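Local coordinates for alkylhalidase CmlS (Streptomyces venezuelae, PDB 3I3L), which is a flavin-dependent halogenase of chloramphenicol biosynthesis that carries a covalently attached FAD and probably performs an oxidative halogenation, at residues V166-G170 with E171-V175; A258-E262 with Q263-A267; K468-N471 with S472-R475. All blocks are in the same frame, centred on the assembly; numbering follows the deposited sequence.

Interaction 1 of 3, residues V166-G170 with E171-V175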
loop_
_atom_site.group_PDB
_atom_site.type_symbol
_atom_site.label_atom_id
_atom_site.label_comp_id
_atom_site.label_asym_id
_atom_site.label_seq_id
_atom_site.Cartn_x
_atom_site.Cartn_y
_atom_site.Cartn_z
ATOM N N VAL A 166 20.567 -20.546 12.814
ATOM C CA VAL A 166 20.695 -20.547 11.338
ATOM C C VAL A 166 21.248 -21.913 10.856
ATOM O O VAL A 166 22.139 -22.498 11.507
ATOM C CB VAL A 166 21.697 -19.421 11.006
ATOM C CG1 VAL A 166 22.681 -19.816 10.008
ATOM C CG2 VAL A 166 20.970 -18.114 10.694
ATOM N N ARG A 167 20.729 -22.431 9.734
ATOM C CA ARG A 167 21.262 -23.678 9.164
ATOM C C ARG A 167 22.268 -23.383 8.086
ATOM O O ARG A 167 21.889 -23.011 6.982
ATOM C CB ARG A 167 20.162 -24.596 8.626
ATOM C CG ARG A 167 19.848 -25.781 9.541
ATOM C CD ARG A 167 19.408 -27.081 8.797
ATOM N NE ARG A 167 18.448 -26.842 7.693
ATOM C CZ ARG A 167 17.102 -26.907 7.793
ATOM N NH1 ARG A 167 16.349 -26.653 6.724
ATOM N NH2 ARG A 167 16.494 -27.220 8.953
ATOM N N ARG A 168 23.545 -23.554 8.431
ATOM C CA ARG A 168 24.715 -23.281 7.570
ATOM C C ARG A 168 25.363 -24.626 7.270
ATOM O O ARG A 168 25.912 -25.276 8.167
ATOM C CB ARG A 168 25.723 -22.401 8.321
ATOM C CG ARG A 168 26.920 -21.913 7.506
ATOM C CD ARG A 168 27.949 -21.214 8.409
ATOM N NE ARG A 168 28.474 -19.976 7.805
ATOM C CZ ARG A 168 27.927 -18.750 7.906
ATOM N NH1 ARG A 168 26.800 -18.537 8.589
ATOM N NH2 ARG A 168 28.524 -17.721 7.306
ATOM N N GLY A 169 25.284 -25.040 6.007
ATOM C CA GLY A 169 25.582 -26.420 5.638
ATOM C C GLY A 169 24.439 -27.293 6.129
ATOM O O GLY A 169 23.288 -27.099 5.732
ATOM N N GLY A 170 24.761 -28.264 6.986
ATOM C CA GLY A 170 23.745 -29.085 7.686
ATOM C C GLY A 170 23.835 -28.852 9.186
ATOM O O GLY A 170 23.131 -29.493 9.977
ATOM N N GLU A 171 24.717 -27.921 9.567
ATOM C CA GLU A 171 24.936 -27.555 10.952
ATOM C C GLU A 171 24.023 -26.378 11.353
ATOM O O GLU A 171 23.893 -25.391 10.611
ATOM C CB GLU A 171 26.396 -27.139 11.162
ATOM C CG GLU A 171 27.459 -28.171 10.672
ATOM C CD GLU A 171 28.916 -27.647 10.768
ATOM O OE1 GLU A 171 29.841 -28.328 10.242
ATOM O OE2 GLU A 171 29.136 -26.558 11.364
ATOM N N SER A 172 23.400 -26.495 12.521
ATOM C CA SER A 172 22.885 -25.324 13.196
ATOM C C SER A 172 24.042 -24.415 13.650
ATOM O O SER A 172 24.931 -24.853 14.334
ATOM C CB SER A 172 22.004 -25.692 14.391
ATOM O OG SER A 172 20.889 -26.455 13.970
ATOM N N VAL A 173 24.007 -23.151 13.254
ATOM C CA VAL A 173 24.901 -22.163 13.785
ATOM C C VAL A 173 24.098 -21.035 14.438
ATOM O O VAL A 173 23.037 -20.631 13.957
ATOM C CB VAL A 173 25.790 -21.595 12.676
ATOM C CG1 VAL A 173 26.576 -20.424 13.182
ATOM C CG2 VAL A 173 26.810 -22.706 12.204
ATOM N N THR A 174 24.685 -20.442 15.466
ATOM C CA THR A 174 24.034 -19.509 16.314
ATOM C C THR A 174 24.636 -18.129 16.115
ATOM O O THR A 174 25.834 -17.999 16.023
ATOM C CB THR A 174 24.216 -20.094 17.746
ATOM O OG1 THR A 174 22.983 -20.596 18.224
ATOM C CG2 THR A 174 24.807 -19.153 18.696
ATOM N N VAL A 175 23.830 -17.079 16.035
ATOM C CA VAL A 175 24.368 -15.719 15.836
ATOM C C VAL A 175 23.629 -14.654 16.682
ATOM O O VAL A 175 22.405 -14.696 16.740
ATOM C CB VAL A 175 24.232 -15.232 14.408
ATOM C CG1 VAL A 175 25.079 -13.946 14.270
ATOM C CG2 VAL A 175 24.739 -16.278 13.381
#
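Val166 and Val173 face each other as an antiparallel hydrogen-bonded pair: Val173 N gives Val166 O a short, nearly straight bond of 2.6 Å, and Val166 N returns one to Val173 O at 2.7 Å. At the next hydrogen-bonded pair, beside the turn, Arg168 N binds Glu171 O at 2.9 Å. The return bond from Glu171 N to Arg168 O is longer, 3.2 Å, and its donor stands 52° above the carbonyl plane as the chain closes the type II' turn. Gly169 and Gly170 are the corners of this turn, and Gly169, with phi 73°, has a backbone shape that glycine adopts readily. Between the bonded pairs, Arg167 and Ser172 form a non-hydrogen-bonded pair, where Arg167 CA makes a CA-H...O contact with Glu171 O. On the face carrying Val166, Arg168 and Val173, the methyl CG2 of Val173 lies 4.0 Å from Arg168 CB; the arginine chain beyond CB takes no part in this contact. Val166, the buried member, also packs on Tyr52 and on Val151, an FAD-binding residue. The hairpin, with its two-residue loop, therefore rests mainly on paired backbone amides and carbonyls, with apolar contact beside the FAD site at Val166 and charged side chains near the exposed turn.

Interaction 2 of 3, residues A258-E262 with Q263-A267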
loop_
_atom_site.group_PDB
_atom_site.type_symbol
_atom_site.label_atom_id
_atom_site.label_comp_id
_atom_site.label_asym_id
_atom_site.label_seq_id
_atom_site.Cartn_x
_atom_site.Cartn_y
_atom_site.Cartn_z
ATOM N N ALA A 258 -11.252 -26.915 -2.117
ATOM C CA ALA A 258 -11.709 -28.291 -2.263
ATOM C C ALA A 258 -11.793 -28.696 -3.730
ATOM O O ALA A 258 -11.349 -29.787 -4.090
ATOM C CB ALA A 258 -13.054 -28.507 -1.541
ATOM N N GLU A 259 -12.310 -27.812 -4.580
ATOM C CA GLU A 259 -12.451 -28.109 -6.012
ATOM C C GLU A 259 -11.102 -28.312 -6.648
ATOM O O GLU A 259 -10.881 -29.289 -7.308
ATOM C CB GLU A 259 -13.181 -27.007 -6.754
ATOM C CG GLU A 259 -14.305 -26.375 -5.980
ATOM C CD GLU A 259 -15.386 -25.795 -6.879
ATOM O OE1 GLU A 259 -15.106 -25.556 -8.101
ATOM O OE2 GLU A 259 -16.507 -25.585 -6.318
ATOM N N VAL A 260 -10.187 -27.386 -6.435
ATOM C CA VAL A 260 -8.830 -27.551 -6.930
ATOM C C VAL A 260 -8.180 -28.838 -6.423
ATOM O O VAL A 260 -7.485 -29.504 -7.176
ATOM C CB VAL A 260 -7.911 -26.340 -6.538
ATOM C CG1 VAL A 260 -6.446 -26.604 -6.946
ATOM C CG2 VAL A 260 -8.422 -25.107 -7.183
ATOM N N ARG A 261 -8.331 -29.134 -5.136
ATOM C CA ARG A 261 -7.788 -30.356 -4.536
ATOM C C ARG A 261 -8.301 -31.527 -5.342
ATOM O O ARG A 261 -7.537 -32.372 -5.818
ATOM C CB ARG A 261 -8.252 -30.520 -3.075
ATOM C CG ARG A 261 -7.152 -30.486 -2.007
ATOM C CD ARG A 261 -6.774 -31.881 -1.473
ATOM N NE ARG A 261 -7.255 -32.065 -0.104
ATOM C CZ ARG A 261 -6.550 -32.585 0.913
ATOM N NH1 ARG A 261 -5.299 -33.005 0.730
ATOM N NH2 ARG A 261 -7.077 -32.671 2.139
ATOM N N GLU A 262 -9.611 -31.538 -5.515
ATOM C CA GLU A 262 -10.294 -32.647 -6.118
ATOM C C GLU A 262 -10.026 -32.729 -7.621
ATOM O O GLU A 262 -9.685 -33.804 -8.109
ATOM C CB GLU A 262 -11.800 -32.490 -5.884
ATOM C CG GLU A 262 -12.444 -33.714 -5.269
ATOM C CD GLU A 262 -13.857 -33.951 -5.787
ATOM O OE1 GLU A 262 -14.490 -32.981 -6.298
ATOM O OE2 GLU A 262 -14.328 -35.113 -5.669
ATOM N N GLN A 263 -10.169 -31.616 -8.347
ATOM C CA GLN A 263 -10.168 -31.686 -9.812
ATOM C C GLN A 263 -8.836 -31.303 -10.470
ATOM O O GLN A 263 -8.692 -31.380 -11.688
ATOM C CB GLN A 263 -11.386 -30.915 -10.372
ATOM C CG GLN A 263 -11.133 -29.502 -10.980
ATOM C CD GLN A 263 -12.457 -28.759 -11.320
ATOM O OE1 GLN A 263 -12.481 -27.813 -12.136
ATOM N NE2 GLN A 263 -13.567 -29.190 -10.678
ATOM N N GLY A 264 -7.856 -30.892 -9.656
ATOM C CA GLY A 264 -6.541 -30.435 -10.166
ATOM C C GLY A 264 -6.524 -28.971 -10.612
ATOM O O GLY A 264 -7.488 -28.482 -11.215
ATOM N N ALA A 265 -5.418 -28.280 -10.328
ATOM C CA ALA A 265 -5.294 -26.829 -10.591
ATOM C C ALA A 265 -5.483 -26.482 -12.085
ATOM O O ALA A 265 -6.055 -25.435 -12.429
ATOM C CB ALA A 265 -3.928 -26.295 -10.058
ATOM N N ASP A 266 -5.040 -27.375 -12.968
ATOM C CA ASP A 266 -5.077 -27.113 -14.428
ATOM C C ASP A 266 -6.481 -27.026 -14.944
ATOM O O ASP A 266 -6.820 -26.085 -15.650
ATOM C CB ASP A 266 -4.322 -28.193 -15.200
ATOM C CG ASP A 266 -2.844 -28.185 -14.897
ATOM O OD1 ASP A 266 -2.118 -27.316 -15.439
ATOM O OD2 ASP A 266 -2.414 -29.045 -14.098
ATOM N N ALA A 267 -7.308 -28.000 -14.552
ATOM C CA ALA A 267 -8.693 -28.030 -14.936
ATOM C C ALA A 267 -9.446 -26.873 -14.267
ATOM O O ALA A 267 -10.229 -26.198 -14.923
ATOM C CB ALA A 267 -9.337 -29.430 -14.548
#
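A helix-to-helix junction brings Val260, midway along helix 257-263, against Ala265, the first residue of helix 265-273. The CG1 methyl of Val260 reaches across the bend, 3.8 Å from Ala265 CA and 4.0 Å from Ala265 CB. It can do so because CG1 is anti to the valine's backbone nitrogen (chi1 174°), on the side of its carbonyl carbon. Two backbone bonds close the last turn of the first helix. Gln263 N donates to Glu259 O at 2.6 Å. Gly264 N then binds Val260 O at 2.9 Å, a more bent bond. Gly264 serves two helices at once: it is the first residue to leave the helical path, with phi 83°, and it occupies the N-cap position of the next helix. That positive phi is a backbone angle that residues with a side chain take less easily, and it swings the chain into a new direction within a single residue. Although Gln263 points away overall, its CB and CG pass 3.5 Å and 3.7 Å from Glu259 O, so the carbonyl that accepts the glutamine's amide is also flanked by its side chain. Glu259, Val260 and Gln263 all touch Phe268 one turn into the second helix, while Ala265 rests on Val292 and Ile294 of strand 287-302, seating the junction against the large mixed sheet.

Interaction 3 of 3, residues K468-N471 with S472-R475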
loop_
_atom_site.group_PDB
_atom_site.type_symbol
_atom_site.label_atom_id
_atom_site.label_comp_id
_atom_site.label_asym_id
_atom_site.label_seq_id
_atom_site.Cartn_x
_atom_site.Cartn_y
_atom_site.Cartn_z
ATOM N N LYS A 468 -15.832 24.652 -4.336
ATOM C CA LYS A 468 -17.154 25.125 -3.982
ATOM C C LYS A 468 -17.556 24.800 -2.534
ATOM O O LYS A 468 -18.228 25.610 -1.887
ATOM C CB LYS A 468 -18.191 24.582 -4.975
ATOM C CG LYS A 468 -19.632 24.699 -4.513
ATOM C CD LYS A 468 -20.569 25.255 -5.578
ATOM C CE LYS A 468 -20.855 26.753 -5.278
ATOM N NZ LYS A 468 -21.786 27.469 -6.215
ATOM N N ARG A 469 -17.171 23.640 -2.022
ATOM C CA ARG A 469 -17.614 23.248 -0.672
ATOM C C ARG A 469 -16.840 24.040 0.375
ATOM O O ARG A 469 -17.430 24.617 1.303
ATOM C CB ARG A 469 -17.489 21.756 -0.431
ATOM C CG ARG A 469 -18.526 20.914 -1.106
ATOM C CD ARG A 469 -17.964 19.498 -1.219
ATOM N NE ARG A 469 -18.910 18.541 -1.787
ATOM C CZ ARG A 469 -19.771 17.816 -1.073
ATOM N NH1 ARG A 469 -19.828 17.919 0.263
ATOM N NH2 ARG A 469 -20.594 16.979 -1.700
ATOM N N LEU A 470 -15.524 24.106 0.203
ATOM C CA LEU A 470 -14.679 24.839 1.124
ATOM C C LEU A 470 -15.140 26.308 1.186
ATOM O O LEU A 470 -15.205 26.912 2.277
ATOM C CB LEU A 470 -13.211 24.752 0.701
ATOM C CG LEU A 470 -12.512 23.400 0.945
ATOM C CD1 LEU A 470 -11.232 23.308 0.225
ATOM C CD2 LEU A 470 -12.239 23.214 2.454
ATOM N N ASN A 471 -15.475 26.880 0.024
ATOM C CA ASN A 471 -15.847 28.309 -0.041
ATOM C C ASN A 471 -17.157 28.574 0.665
ATOM O O ASN A 471 -17.352 29.675 1.184
ATOM C CB ASN A 471 -15.871 28.849 -1.498
ATOM C CG ASN A 471 -14.460 29.066 -2.079
ATOM O OD1 ASN A 471 -14.272 29.080 -3.293
ATOM N ND2 ASN A 471 -13.473 29.230 -1.210
ATOM N N SER A 472 -18.018 27.554 0.728
ATOM C CA SER A 472 -19.324 27.706 1.345
ATOM C C SER A 472 -19.247 27.655 2.866
ATOM O O SER A 472 -20.267 27.802 3.538
ATOM C CB SER A 472 -20.304 26.626 0.870
ATOM O OG SER A 472 -19.985 25.404 1.492
ATOM N N ILE A 473 -18.051 27.415 3.388
ATOM C CA ILE A 473 -17.870 27.247 4.817
ATOM C C ILE A 473 -17.651 28.596 5.489
ATOM O O ILE A 473 -16.576 29.189 5.425
ATOM C CB ILE A 473 -16.695 26.305 5.154
ATOM C CG1 ILE A 473 -17.061 24.852 4.753
ATOM C CG2 ILE A 473 -16.316 26.397 6.627
ATOM C CD1 ILE A 473 -15.894 23.891 4.877
ATOM N N THR A 474 -18.694 29.045 6.157
ATOM C CA THR A 474 -18.690 30.329 6.816
ATOM C C THR A 474 -18.426 30.176 8.293
ATOM O O THR A 474 -18.170 31.162 8.980
ATOM C CB THR A 474 -20.036 31.065 6.581
ATOM O OG1 THR A 474 -21.119 30.228 6.999
ATOM C CG2 THR A 474 -20.220 31.375 5.084
ATOM N N ARG A 475 -18.511 28.951 8.803
ATOM C CA ARG A 475 -18.164 28.720 10.202
ATOM C C ARG A 475 -17.460 27.380 10.463
ATOM O O ARG A 475 -18.000 26.336 10.094
ATOM C CB ARG A 475 -19.440 28.821 11.052
ATOM C CG ARG A 475 -19.266 28.393 12.499
ATOM C CD ARG A 475 -20.602 28.418 13.203
ATOM N NE ARG A 475 -20.504 28.072 14.620
ATOM C CZ ARG A 475 -21.571 27.751 15.359
ATOM N NH1 ARG A 475 -21.433 27.455 16.659
ATOM N NH2 ARG A 475 -22.787 27.709 14.798
#
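Ser472 turns its hydroxyl back onto the carbonyl of Arg469 where helix 456-471 ends and the chain passes into strand 473-478 of the C-terminal domain. OG donates to Arg469 O at 2.7 Å, tilted 16° from the carbonyl plane. A chi1 of 75° sets OG between the backbone nitrogen and the carbonyl carbon, the placement that aims it at the helix. Ser472 N adds only weak bonds, to Arg469 O at 3.0 Å and to Lys468 O. With the hydroxyl gone, as in an alanine, Arg469 O is likely to keep just the weak amide bond from this residue, leaving the last turn less firmly closed. Ile473 leans against the same carbonyl with CG1, 3.5 Å from Arg469 O; a chi1 of -70° lays CG1 beside the backbone nitrogen, on the side of the helix end. Its CD1 methyl approaches CD2 of Leu470 at 4.4 Å, and both side chains pack on Met559 of helix 551-560. Arg469 itself points elsewhere, its NE forming a salt bridge with Asp465. Ile473 N, for its part, bonds to Leu470 O at 3.1 Å.

In the fold
The three contacts follow in series along the chain, and each is a local junction between consecutive elements. Interactions 1 and 2 both fall within the FAD-binding domain, their centres about 38 Å apart: the hairpin 162-177 belongs to a small three-stranded sheet near the FAD, whereas the helix pair 257-273 lies against the large mixed sheet. Interaction 3, in the C-terminal domain, joins helix 456-471 to an edge strand, 473-478, of another three-stranded sheet. Its centre is about 66 Å from that of interaction 1 and 58 Å from that of interaction 2, across the centre of the chain from both. None touches another, so they shape separate parts of the halogenase, with interaction 1 alone bordering a known FAD-binding residue.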